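Local atomic coordinates of EpsJ (Vibrio vulnificus, PDB entry 2RET), a protein that serves as a pseudopilin of the type 2 secretion system, pairs with the pseudopilin EpsI and probably forms part of the pseudopilus. Residues L51-A55 with L125-F129; L59-G65 with G89-E95; I35-Q39 with E142-P146; R17-L21 with L155-I161; R23-M28 with T116-S120. The contacts are given in a common frame with arbitrary orientation. Where two conformers were deposited one is given. Residue numbers count along the deposited sequence, not the author numbering.

Contact 1. Residues L51-A55 with L125-F129; sequences LLHWA and LNVRF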
# COMPACT_ATOMS: atom_id res chain seq x y z
N LEU B 51 -10.45 7.44 20.62
CA LEU B 51 -9.20 7.37 19.86
C LEU B 51 -7.94 7.55 20.76
O LEU B 51 -7.03 6.74 20.72
CB LEU B 51 -9.22 8.40 18.73
CG LEU B 51 -9.81 7.89 17.42
CD1 LEU B 51 -9.87 9.06 16.44
CD2 LEU B 51 -9.00 6.68 16.85
N LEU B 52 -7.92 8.63 21.56
CA LEU B 52 -6.82 8.94 22.51
C LEU B 52 -7.42 9.18 23.89
O LEU B 52 -8.34 9.97 24.04
CB LEU B 52 -6.02 10.20 22.14
CG LEU B 52 -5.11 10.26 20.90
CD1 LEU B 52 -4.96 11.72 20.42
CD2 LEU B 52 -3.75 9.66 21.15
N HIS B 53 -6.89 8.48 24.89
CA HIS B 53 -7.32 8.62 26.26
C HIS B 53 -6.22 9.41 26.96
O HIS B 53 -5.06 9.10 26.85
CB HIS B 53 -7.52 7.25 26.94
CG HIS B 53 -8.39 6.30 26.17
ND1 HIS B 53 -9.72 6.07 26.48
CD2 HIS B 53 -8.11 5.52 25.10
CE1 HIS B 53 -10.21 5.18 25.64
NE2 HIS B 53 -9.25 4.83 24.79
N TRP B 54 -6.64 10.44 27.67
CA TRP B 54 -5.73 11.43 28.25
C TRP B 54 -6.42 12.06 29.46
O TRP B 54 -7.34 12.85 29.31
CB TRP B 54 -5.35 12.51 27.23
CG TRP B 54 -4.55 13.66 27.83
CD1 TRP B 54 -4.93 14.99 27.90
CD2 TRP B 54 -3.25 13.60 28.41
NE1 TRP B 54 -3.94 15.74 28.49
CE2 TRP B 54 -2.90 14.91 28.82
CE3 TRP B 54 -2.35 12.56 28.65
CZ2 TRP B 54 -1.71 15.19 29.45
CZ3 TRP B 54 -1.16 12.85 29.25
CH2 TRP B 54 -0.83 14.15 29.64
N ALA B 55 -5.99 11.68 30.65
CA ALA B 55 -6.66 12.16 31.88
C ALA B 55 -5.78 11.99 33.07
O ALA B 55 -4.89 11.14 33.07
CB ALA B 55 -8.00 11.44 32.11
N LEU B 125 4.36 14.02 33.19
CA LEU B 125 4.01 13.73 31.84
C LEU B 125 2.97 14.77 31.41
O LEU B 125 1.94 14.87 32.02
CB LEU B 125 3.41 12.31 31.75
CG LEU B 125 2.78 11.89 30.41
CD1 LEU B 125 3.82 11.87 29.31
CD2 LEU B 125 2.03 10.53 30.50
N ASN B 126 3.25 15.53 30.36
CA ASN B 126 2.28 16.40 29.73
C ASN B 126 2.21 16.23 28.20
O ASN B 126 3.21 16.18 27.53
CB ASN B 126 2.58 17.86 30.04
CG ASN B 126 1.43 18.78 29.67
OD1 ASN B 126 0.26 18.55 30.05
ND2 ASN B 126 1.74 19.81 28.90
N VAL B 127 1.00 16.18 27.68
CA VAL B 127 0.76 15.95 26.26
C VAL B 127 -0.16 17.03 25.73
O VAL B 127 -1.13 17.40 26.40
CB VAL B 127 0.18 14.54 25.98
CG1 VAL B 127 -0.07 14.36 24.47
CG2 VAL B 127 1.16 13.41 26.46
N ARG B 128 0.18 17.54 24.55
CA ARG B 128 -0.60 18.55 23.85
C ARG B 128 -0.88 18.08 22.44
O ARG B 128 -0.13 17.31 21.87
CB ARG B 128 0.12 19.86 23.83
CG ARG B 128 0.14 20.53 25.18
CD ARG B 128 1.33 21.44 25.30
NE ARG B 128 1.00 22.77 24.84
CZ ARG B 128 1.64 23.46 23.89
NH1 ARG B 128 2.69 22.97 23.23
NH2 ARG B 128 1.19 24.68 23.60
N PHE B 129 -1.99 18.54 21.90
CA PHE B 129 -2.54 18.03 20.68
C PHE B 129 -2.72 19.21 19.75
O PHE B 129 -3.30 20.24 20.13
CB PHE B 129 -3.88 17.36 20.98
CG PHE B 129 -3.81 16.38 22.11
CD1 PHE B 129 -4.14 16.76 23.40
CD2 PHE B 129 -3.39 15.08 21.88
CE1 PHE B 129 -4.08 15.86 24.45
CE2 PHE B 129 -3.31 14.16 22.92
CZ PHE B 129 -3.67 14.55 24.21
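Leu-52 is the first residue of 51-55 to reach across: its CD1 lies 3.9 Å from CE2 of Phe-129, and beyond 125-129 the same side chain touches Pro-146. His-53 points away and hydrogen-bonds through NE2 to Thr-40. Trp-54 points toward 125-129, chi1 of 173° (t) laying its indole against that strand, and has 130 Å² covered. These strands belong to different antiparallel sheets of the pseudopilin fold, 49-56 to the larger and 122-130 to the smaller; their short axes pass 9.1 Å apart at 130°, too far for backbone pairing, so side chains fill the gap. Over the indole face, Val-127 CB sits 3.8 Å from the centroid of the six-membered ring of Trp-54 and 11° off its normal, a CH-pi contact. Phe-129 turns its edge to the same face in a T-shaped pair, with its centroid 5.2 Å from that of the five-membered ring of Trp-54 and the planes at 74°. At the indole edge, CH2 of Trp-54 is 3.7 Å from O of Leu-125.

Contact 2. Residues L59-G65 with G89-E95; sequences LDSDNKG and GYRIKDE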
# COMPACT_ATOMS: atom_id res chain seq x y z
N LEU B 59 -4.91 4.90 34.02
CA LEU B 59 -4.08 3.73 34.27
C LEU B 59 -3.41 3.79 35.65
O LEU B 59 -2.33 3.26 35.82
CB LEU B 59 -3.02 3.58 33.17
CG LEU B 59 -3.48 3.63 31.69
CD1 LEU B 59 -2.28 3.57 30.78
CD2 LEU B 59 -4.49 2.51 31.34
N ASP B 60 -4.06 4.45 36.61
CA ASP B 60 -3.52 4.56 37.97
C ASP B 60 -2.26 5.43 38.05
O ASP B 60 -1.53 5.35 39.01
CB ASP B 60 -3.24 3.15 38.53
CG ASP B 60 -3.01 3.14 40.03
OD1 ASP B 60 -3.50 4.05 40.72
OD2 ASP B 60 -2.31 2.21 40.51
N SER B 61 -2.04 6.29 37.06
CA SER B 61 -0.96 7.25 37.12
C SER B 61 -1.07 8.12 38.38
O SER B 61 -2.17 8.37 38.84
CB SER B 61 -0.98 8.13 35.87
OG SER B 61 0.16 8.95 35.84
N ASP B 62 0.08 8.52 38.95
CA ASP B 62 0.15 9.53 40.05
C ASP B 62 -0.12 10.94 39.49
O ASP B 62 -0.42 11.85 40.24
CB ASP B 62 1.54 9.62 40.72
CG ASP B 62 1.99 8.33 41.40
OD1 ASP B 62 1.18 7.43 41.65
OD2 ASP B 62 3.21 8.22 41.66
N ASN B 63 0.05 11.14 38.18
CA ASN B 63 -0.52 12.34 37.56
C ASN B 63 -1.22 11.98 36.25
O ASN B 63 -2.18 11.22 36.26
CB ASN B 63 0.48 13.51 37.47
CG ASN B 63 1.88 13.09 36.98
OD1 ASN B 63 2.72 12.64 37.79
ND2 ASN B 63 2.14 13.27 35.64
N LYS B 64 -0.76 12.53 35.13
CA LYS B 64 -1.44 12.28 33.87
C LYS B 64 -1.13 10.92 33.35
O LYS B 64 -0.05 10.40 33.62
CB LYS B 64 -1.05 13.31 32.83
CG LYS B 64 -1.80 14.59 33.02
CD LYS B 64 -3.27 14.42 32.67
CE LYS B 64 -3.93 15.77 32.52
NZ LYS B 64 -3.36 16.74 33.47
N GLY B 65 -2.09 10.35 32.64
CA GLY B 65 -1.84 9.18 31.80
C GLY B 65 -2.43 9.26 30.41
O GLY B 65 -3.39 9.96 30.20
N GLY B 89 -0.02 2.36 26.77
CA GLY B 89 -0.18 3.60 27.51
C GLY B 89 1.04 4.01 28.30
O GLY B 89 1.99 3.28 28.41
N TYR B 90 1.03 5.23 28.82
CA TYR B 90 2.15 5.74 29.62
C TYR B 90 1.55 6.36 30.89
O TYR B 90 0.44 6.90 30.87
CB TYR B 90 2.98 6.79 28.84
CG TYR B 90 3.85 6.20 27.75
CD1 TYR B 90 3.31 5.79 26.53
CD2 TYR B 90 5.21 6.02 27.94
CE1 TYR B 90 4.12 5.22 25.55
CE2 TYR B 90 5.99 5.47 26.98
CZ TYR B 90 5.45 5.08 25.79
OH TYR B 90 6.30 4.55 24.86
N ARG B 91 2.26 6.23 31.98
CA ARG B 91 1.84 6.82 33.25
C ARG B 91 3.06 7.07 34.11
O ARG B 91 4.15 6.54 33.82
CB ARG B 91 0.91 5.85 33.96
CG ARG B 91 1.57 4.56 34.28
CD ARG B 91 0.73 3.68 35.09
NE ARG B 91 1.53 2.61 35.66
CZ ARG B 91 1.07 1.38 35.88
NH1 ARG B 91 -0.19 1.05 35.57
NH2 ARG B 91 1.86 0.45 36.40
N ILE B 92 2.87 7.84 35.18
CA ILE B 92 3.91 8.01 36.19
C ILE B 92 3.52 7.23 37.44
O ILE B 92 2.40 7.33 37.94
CB ILE B 92 4.15 9.52 36.57
CG1 ILE B 92 4.45 10.37 35.33
CG2 ILE B 92 5.27 9.67 37.66
CD1 ILE B 92 5.79 10.10 34.69
N LYS B 93 4.45 6.43 37.95
CA LYS B 93 4.32 5.80 39.25
C LYS B 93 5.57 6.05 40.06
O LYS B 93 6.63 5.58 39.69
CB LYS B 93 4.10 4.31 39.10
CG LYS B 93 2.65 3.97 38.98
CD LYS B 93 2.00 4.03 40.34
CE LYS B 93 0.67 4.71 40.24
NZ LYS B 93 0.08 5.04 41.56
N ASP B 94 5.41 6.81 41.14
CA ASP B 94 6.47 7.14 42.04
C ASP B 94 7.69 7.68 41.32
O ASP B 94 8.80 7.16 41.43
CB ASP B 94 6.77 5.96 42.94
CG ASP B 94 5.65 5.74 43.99
OD1 ASP B 94 5.35 6.67 44.79
OD2 ASP B 94 5.07 4.63 43.98
N GLU B 95 7.43 8.74 40.56
CA GLU B 95 8.41 9.44 39.74
C GLU B 95 9.13 8.53 38.73
O GLU B 95 10.27 8.77 38.36
CB GLU B 95 9.37 10.21 40.65
CG GLU B 95 8.65 11.38 41.31
CD GLU B 95 9.52 12.19 42.27
OE1 GLU B 95 10.58 11.67 42.73
OE2 GLU B 95 9.11 13.34 42.58
O HOH W 1 4.97 9.89 41.30
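Asp-62 has the largest area covered here, 74 Å², and its carboxylate reaches Lys-93 and Asp-94 with its two oxygens. OD1 of Asp-62 accepts from NZ of Lys-93 at 2.6 Å in a salt bridge, while OD2 of Asp-62 accepts from the backbone N of Asp-94 at 2.7 Å and the angle at hydrogen is 163°. A water, 2.5 Å from OD2 of Asp-62 and 2.8 Å from N of Glu-95, extends this grip by one residue. Lys-93 NZ also forms a long salt bridge to OD1 of Asp-60, at 3.8 Å. Ile-92 pairs through its main chain: its O accepts from N of Asp-62 at 2.8 Å and 175°, and its N donates to OG of Ser-61 at 3.0 Å and 167°. That same OG accepts from N of Asn-63 at 3.2 Å, an ST turn, and donates to O of Lys-64 at 2.7 Å, so one hydroxyl ties the turn to the strand. Leu-59 closes the other end, with CD1 3.9 Å from CA of Gly-89, where a CB would clash. O of Leu-59 accepts from NH1 of Arg-91 at 3.1 Å; NH2 of Arg-91 forms a salt bridge with Glu-98. The arrangement is the open end of the antiparallel beta hairpin 64-74/79-93, where the connection entering the first strand is bound to residues 91-94 of the second arm.

Contact 3. Residues I35-Q39 with E142-P146; sequences IALRQ and ELTLP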
# COMPACT_ATOMS: atom_id res chain seq x y z
N ILE B 35 0.88 5.45 16.02
CA ILE B 35 -0.49 5.60 16.55
C ILE B 35 -1.51 5.21 15.48
O ILE B 35 -1.39 5.63 14.33
CB ILE B 35 -0.77 7.06 17.04
CG1 ILE B 35 0.14 7.40 18.22
CG2 ILE B 35 -2.26 7.25 17.46
CD1 ILE B 35 -0.19 8.77 18.92
N ALA B 36 -2.52 4.44 15.87
CA ALA B 36 -3.49 3.91 14.93
C ALA B 36 -4.88 4.56 15.11
O ALA B 36 -5.31 4.87 16.22
CB ALA B 36 -3.56 2.37 15.05
N LEU B 37 -5.53 4.79 13.97
CA LEU B 37 -6.89 5.27 13.87
C LEU B 37 -7.84 4.12 14.22
O LEU B 37 -8.46 3.52 13.36
CB LEU B 37 -7.13 5.82 12.45
CG LEU B 37 -8.33 6.76 12.23
CD1 LEU B 37 -8.24 7.96 13.15
CD2 LEU B 37 -8.40 7.18 10.74
N ARG B 38 -7.91 3.84 15.51
CA ARG B 38 -8.65 2.69 16.05
C ARG B 38 -9.11 3.06 17.45
O ARG B 38 -8.29 3.34 18.32
CB ARG B 38 -7.75 1.43 16.03
CG ARG B 38 -8.13 0.23 16.94
CD ARG B 38 -9.53 -0.30 16.68
NE ARG B 38 -9.67 -1.76 16.79
CZ ARG B 38 -10.18 -2.43 17.83
NH1 ARG B 38 -10.59 -1.79 18.92
NH2 ARG B 38 -10.27 -3.76 17.79
N GLN B 39 -10.41 3.13 17.65
CA GLN B 39 -10.98 3.47 18.95
C GLN B 39 -10.81 2.32 19.95
O GLN B 39 -10.90 1.14 19.58
CB GLN B 39 -12.45 3.81 18.83
CG GLN B 39 -12.71 5.19 18.27
CD GLN B 39 -14.17 5.42 17.97
OE1 GLN B 39 -14.92 4.48 17.81
NE2 GLN B 39 -14.57 6.68 17.88
N GLU B 142 -13.49 12.14 18.44
CA GLU B 142 -13.41 10.67 18.40
C GLU B 142 -13.34 10.15 16.96
O GLU B 142 -13.12 8.93 16.74
CB GLU B 142 -14.59 10.04 19.18
CG GLU B 142 -14.22 9.59 20.61
CD GLU B 142 -14.61 10.60 21.73
OE1 GLU B 142 -15.79 10.56 22.17
OE2 GLU B 142 -13.73 11.39 22.18
N LEU B 143 -13.50 11.06 16.00
CA LEU B 143 -13.54 10.70 14.58
C LEU B 143 -12.20 10.77 13.85
O LEU B 143 -12.02 10.14 12.84
CB LEU B 143 -14.57 11.58 13.85
CG LEU B 143 -16.00 11.48 14.39
CD1 LEU B 143 -16.95 12.36 13.56
CD2 LEU B 143 -16.46 10.03 14.44
N THR B 144 -11.26 11.56 14.37
CA THR B 144 -9.97 11.79 13.71
C THR B 144 -8.90 12.06 14.79
O THR B 144 -9.20 12.51 15.90
CB THR B 144 -10.06 12.98 12.67
OG1 THR B 144 -8.89 13.01 11.85
CG2 THR B 144 -10.19 14.33 13.38
N LEU B 145 -7.65 11.75 14.48
CA LEU B 145 -6.55 11.99 15.42
C LEU B 145 -6.10 13.42 15.24
O LEU B 145 -6.39 14.02 14.21
CB LEU B 145 -5.38 11.03 15.17
CG LEU B 145 -5.56 9.55 15.61
CD1 LEU B 145 -4.54 8.69 14.93
CD2 LEU B 145 -5.48 9.39 17.17
N PRO B 146 -5.40 13.99 16.23
CA PRO B 146 -4.77 15.29 15.98
C PRO B 146 -3.65 15.13 14.94
O PRO B 146 -3.02 14.08 14.89
CB PRO B 146 -4.19 15.67 17.36
CG PRO B 146 -3.91 14.35 17.98
CD PRO B 146 -5.09 13.49 17.58
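The chi1 of Gln-39, -77° (m), followed by a trans chi2 of 172°, extends this side chain far enough for NE2 to donate to the backbone O of Glu-142 at 2.9 Å, with an angle of 133° at hydrogen. Leu-37 is t,p (-161°, 57°); although its CA-to-CB bond points sideways, CD1 ends 4.0 Å from CG of Leu-145 and 4.2 Å from CA of Thr-144. Leu-145, m,t at -74° and 162°, points toward 35-39 and has 73 Å² covered; its CD1 meets CG2 of Ile-35 (m,t) at 3.7 Å, so the leucine lies between two apolar partners. Thr-144 turns away, and its OG1 hydrogen-bonds to Gly-170. Arg-38 also points away: NH1 of Arg-38 reaches O of Gln-39 at 3.0 Å and forms a salt bridge with Asp-106. Leu-37 is the centre of an inverse gamma turn, with phi/psi of -74°/75° and a weak bond from N of Arg-38 to O of Ala-36 at 2.9 Å. This is a loop-to-loop contact, joining the link from helix 10-32 to the larger sheet with the loop entering strand 148-155 of the smaller.

Contact 4. Residues R17-L21 with L155-I161; sequences RLNEL and LKDYGKI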
# COMPACT_ATOMS: atom_id res chain seq x y z
N ARG B 17 22.59 6.99 33.02
CA ARG B 17 21.39 7.81 32.92
C ARG B 17 21.06 8.22 31.47
O ARG B 17 19.89 8.15 31.04
CB ARG B 17 21.53 9.04 33.83
CG ARG B 17 20.48 10.09 33.67
CD ARG B 17 19.11 9.50 33.91
NE ARG B 17 18.11 10.51 34.24
CZ ARG B 17 16.84 10.23 34.47
NH1 ARG B 17 16.42 8.98 34.39
NH2 ARG B 17 15.98 11.18 34.80
N LEU B 18 22.06 8.67 30.72
CA LEU B 18 21.85 9.03 29.32
C LEU B 18 21.49 7.83 28.48
O LEU B 18 20.74 7.97 27.53
CB LEU B 18 23.10 9.68 28.69
CG LEU B 18 23.30 11.19 28.82
CD1 LEU B 18 24.54 11.57 28.00
CD2 LEU B 18 22.08 12.01 28.40
N ASN B 19 22.07 6.68 28.79
CA ASN B 19 21.72 5.40 28.18
C ASN B 19 20.26 4.99 28.46
O ASN B 19 19.55 4.51 27.59
CB ASN B 19 22.64 4.29 28.68
CG ASN B 19 24.06 4.32 28.05
OD1 ASN B 19 24.32 5.00 27.05
ND2 ASN B 19 24.97 3.57 28.65
N GLU B 20 19.83 5.19 29.70
CA GLU B 20 18.45 4.97 30.09
C GLU B 20 17.49 5.82 29.28
O GLU B 20 16.46 5.32 28.80
CB GLU B 20 18.28 5.26 31.57
CG GLU B 20 16.91 4.88 32.15
CD GLU B 20 16.68 5.48 33.52
OE1 GLU B 20 17.46 6.35 33.90
OE2 GLU B 20 15.72 5.08 34.22
N LEU B 21 17.84 7.09 29.14
CA LEU B 21 17.04 8.05 28.39
C LEU B 21 16.97 7.74 26.92
O LEU B 21 15.94 7.82 26.32
CB LEU B 21 17.62 9.45 28.57
CG LEU B 21 16.88 10.62 27.95
CD1 LEU B 21 15.34 10.52 28.20
CD2 LEU B 21 17.46 11.96 28.49
N LEU B 155 12.03 15.82 33.78
CA LEU B 155 13.02 15.05 34.48
C LEU B 155 13.59 15.86 35.66
O LEU B 155 13.78 17.06 35.58
CB LEU B 155 14.14 14.62 33.55
CG LEU B 155 13.86 13.93 32.21
CD1 LEU B 155 15.10 13.16 31.71
CD2 LEU B 155 12.62 13.05 32.26
N LYS B 156 13.85 15.16 36.75
CA LYS B 156 14.43 15.72 37.96
C LYS B 156 15.77 16.40 37.71
O LYS B 156 16.05 17.46 38.25
CB LYS B 156 14.62 14.61 38.99
CG LYS B 156 13.34 14.20 39.74
CD LYS B 156 13.60 14.07 41.28
CE LYS B 156 12.40 14.54 42.16
NZ LYS B 156 12.80 14.76 43.64
N ASP B 157 16.56 15.76 36.88
CA ASP B 157 17.90 16.22 36.55
C ASP B 157 17.91 17.15 35.32
O ASP B 157 18.40 18.26 35.37
CB ASP B 157 18.86 15.03 36.38
CG ASP B 157 18.27 13.86 35.57
OD1 ASP B 157 17.13 13.91 35.07
OD2 ASP B 157 18.97 12.83 35.45
N TYR B 158 17.34 16.71 34.22
CA TYR B 158 17.44 17.48 32.96
C TYR B 158 16.36 18.57 32.76
O TYR B 158 16.52 19.44 31.91
CB TYR B 158 17.48 16.50 31.79
CG TYR B 158 18.79 15.75 31.73
CD1 TYR B 158 19.96 16.42 31.42
CD2 TYR B 158 18.87 14.39 31.99
CE1 TYR B 158 21.17 15.76 31.36
CE2 TYR B 158 20.10 13.71 31.94
CZ TYR B 158 21.24 14.40 31.61
OH TYR B 158 22.48 13.77 31.55
N GLY B 159 15.31 18.54 33.59
CA GLY B 159 14.15 19.42 33.42
C GLY B 159 13.22 18.94 32.29
O GLY B 159 13.13 17.74 32.00
N LYS B 160 12.58 19.89 31.63
CA LYS B 160 11.66 19.58 30.53
C LYS B 160 12.35 19.20 29.22
O LYS B 160 13.23 19.91 28.72
CB LYS B 160 10.71 20.75 30.30
CG LYS B 160 9.83 21.05 31.49
CD LYS B 160 8.88 22.21 31.23
CE LYS B 160 8.16 22.63 32.50
NZ LYS B 160 7.25 21.53 32.99
N ILE B 161 11.93 18.07 28.66
CA ILE B 161 12.29 17.69 27.28
C ILE B 161 10.97 17.26 26.59
O ILE B 161 10.09 16.72 27.23
CB ILE B 161 13.36 16.56 27.25
CG1 ILE B 161 12.82 15.24 27.87
CG2 ILE B 161 14.57 16.94 28.05
CD1 ILE B 161 13.64 13.97 27.59
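This is a helix-to-hairpin contact, a salt bridge beside apolar packing, between the N-terminal helix 10-32 and the tight turn joining strands 148-155 and 159-166. An N-terminal helix packed against antiparallel sheet is the hallmark of the pilin fold, and here the helix meets the smaller sheet at the EpsI interface. The turn is closed by two backbone bonds, N of Leu-155 to O of Gly-159 at 2.8 Å and N of Gly-159 to O of Leu-155 at 2.9 Å. Leu-21 points into the space between helix and hairpin, with CD1 3.9 Å from CD1 of Ile-161 and CD2 4.2 Å from CD1 of Leu-155. Leu-18 CD2 approaches CZ of Tyr-158 at 4.1 Å. The hydroxyl of Tyr-158 hydrogen-bonds to Glu-12 of the EpsI chain, and its ring meets Phe-16 of that chain edge-to-face. Arg-17 has 82 Å² covered and joins a network with Glu-20, whose OE1 is 2.9 Å from NH1 of Arg-17. The guanidinium takes Asp-157 edge-on with two donors: NE of Arg-17 is 2.8 Å from OD2 of Asp-157, and NH2 of Arg-17 is 3.0 Å from OD1, at 173°.

Contact 5. Residues R23-M28 with T116-S120; sequences RALVMM and TPLLS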
# COMPACT_ATOMS: atom_id res chain seq x y z
N ARG B 23 17.19 4.78 25.63
CA ARG B 23 16.27 3.65 25.60
C ARG B 23 14.81 4.05 25.66
O ARG B 23 14.00 3.53 24.91
CB ARG B 23 16.57 2.63 26.70
CG ARG B 23 17.65 1.68 26.32
CD ARG B 23 17.68 0.47 27.22
NE ARG B 23 17.82 0.87 28.60
CZ ARG B 23 18.98 1.13 29.20
NH1 ARG B 23 20.15 1.02 28.55
NH2 ARG B 23 18.97 1.50 30.46
N ALA B 24 14.48 4.94 26.59
CA ALA B 24 13.14 5.50 26.73
C ALA B 24 12.66 6.16 25.44
O ALA B 24 11.55 5.95 25.03
CB ALA B 24 13.08 6.48 27.91
N LEU B 25 13.53 6.93 24.79
CA LEU B 25 13.16 7.70 23.61
C LEU B 25 12.91 6.80 22.42
O LEU B 25 12.04 7.08 21.59
CB LEU B 25 14.25 8.72 23.24
CG LEU B 25 14.42 9.97 24.13
CD1 LEU B 25 15.58 10.80 23.65
CD2 LEU B 25 13.17 10.81 24.16
N VAL B 26 13.70 5.73 22.32
CA VAL B 26 13.50 4.74 21.27
C VAL B 26 12.14 4.09 21.39
O VAL B 26 11.41 3.99 20.42
CB VAL B 26 14.66 3.66 21.24
CG1 VAL B 26 14.30 2.43 20.36
CG2 VAL B 26 15.93 4.29 20.77
N MSE B 27 11.80 3.65 22.59
CA MSE B 27 10.47 3.08 22.89
C MSE B 27 9.30 4.01 22.59
O MSE B 27 8.32 3.61 21.98
CB MSE B 27 10.44 2.65 24.35
CG MSE B 27 9.16 1.90 24.72
SE MSE B 27 9.08 0.08 23.99
CE MSE B 27 9.96 -0.73 25.59
N MSE B 28 9.43 5.25 22.99
CA MSE B 28 8.41 6.28 22.72
C MSE B 28 8.29 6.64 21.27
O MSE B 28 7.19 6.92 20.80
CB MSE B 28 8.73 7.55 23.48
CG MSE B 28 8.76 7.33 24.97
SE MSE B 28 9.22 8.97 25.93
CE MSE B 28 7.98 10.24 25.10
N THR B 116 6.41 -1.82 31.64
CA THR B 116 7.82 -1.57 31.52
C THR B 116 8.20 -0.29 32.26
O THR B 116 7.80 0.80 31.84
CB THR B 116 8.21 -1.44 30.06
OG1 THR B 116 7.84 -2.65 29.40
CG2 THR B 116 9.73 -1.21 29.89
N PRO B 117 9.02 -0.42 33.34
CA PRO B 117 9.70 0.77 33.91
C PRO B 117 10.68 1.37 32.91
O PRO B 117 11.77 0.84 32.72
CB PRO B 117 10.46 0.23 35.12
CG PRO B 117 10.23 -1.23 35.17
CD PRO B 117 9.37 -1.67 34.03
N LEU B 118 10.30 2.49 32.30
CA LEU B 118 11.07 3.05 31.22
C LEU B 118 12.11 4.11 31.66
O LEU B 118 13.23 4.20 31.10
CB LEU B 118 10.09 3.65 30.21
CG LEU B 118 10.55 3.77 28.77
CD1 LEU B 118 11.17 2.44 28.21
CD2 LEU B 118 9.36 4.20 27.96
N LEU B 119 11.74 4.92 32.64
CA LEU B 119 12.57 6.06 33.01
C LEU B 119 12.27 6.55 34.43
O LEU B 119 11.18 6.98 34.73
CB LEU B 119 12.35 7.18 31.97
CG LEU B 119 13.31 8.34 31.81
CD1 LEU B 119 14.66 7.89 31.36
CD2 LEU B 119 12.65 9.31 30.80
N SER B 120 13.29 6.48 35.27
CA SER B 120 13.22 6.91 36.64
C SER B 120 13.39 8.43 36.73
O SER B 120 13.77 9.08 35.78
CB SER B 120 14.31 6.22 37.46
OG SER B 120 15.56 6.58 36.90
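Leu-118 is the main bump of this interface: 89 Å² of it is covered, and it fits over the low surface left by Ala-24, where the backbones come closest, CA to CA at 5.5 Å between Ala-24 and Leu-118. The small alanine lets the leucine settle close to the helix, with CG of Leu-118 3.7 Å from CA and 3.8 Å from CB of Ala-24. The walls of the hollow come from one turn further along. Met-27 and Met-28, both selenomethionine here, place CB of Met-27 3.9 Å from CD1 of Leu-118 and CG of Met-28 4.4 Å from CD2 of Leu-118. Beside this knob, Leu-119 brings CD1 to 4.0 Å from CB of Ala-24, and CE of Met-27 extends to 4.3 Å from CG2 of Thr-116. Consecutive leucines can both point toward the helix because Leu-118 and Leu-119 form a classic beta bulge opposite Leu-97; the phi/psi of Leu-118, -93°/-38°, breaks the extended backbone. The short axes of 23-28 and 116-119 approach to 8.0 Å at 116°, so the helix runs steeply across the strand. Strand 114-119 is one of the two outermost of the larger sheet within this chain; Tyr-90 of strand 79-93 touches Met-27, Met-28 and Leu-118, Leu-153 of the smaller sheet touches Met-28 and Leu-119, and Arg-23 packs on Thr-116 of a second EpsJ subunit.

Helix 10-32 carries the first segments of contacts 4 and 5, whose centres are 11 Å apart and which touch where Arg-17 and Glu-20 meet Ser-120. Contacts 1 and 2 meet through neighbouring strands 49-56 and 64-74 of the larger sheet, their centres 12 Å apart; centre to centre, contact 3 lies 12 Å from contact 1, and 30 Å from contact 4 on the opposite side of the chain's centre. Along the chain contact 4 encloses all the others, and contact 3 encloses 1 and 2, whereas contact 5 crosses both 1 and 3. These interleaved closures tie the N-terminal helix, both sheets and their loops into one unit, with the EpsI interface at the contact 4 end.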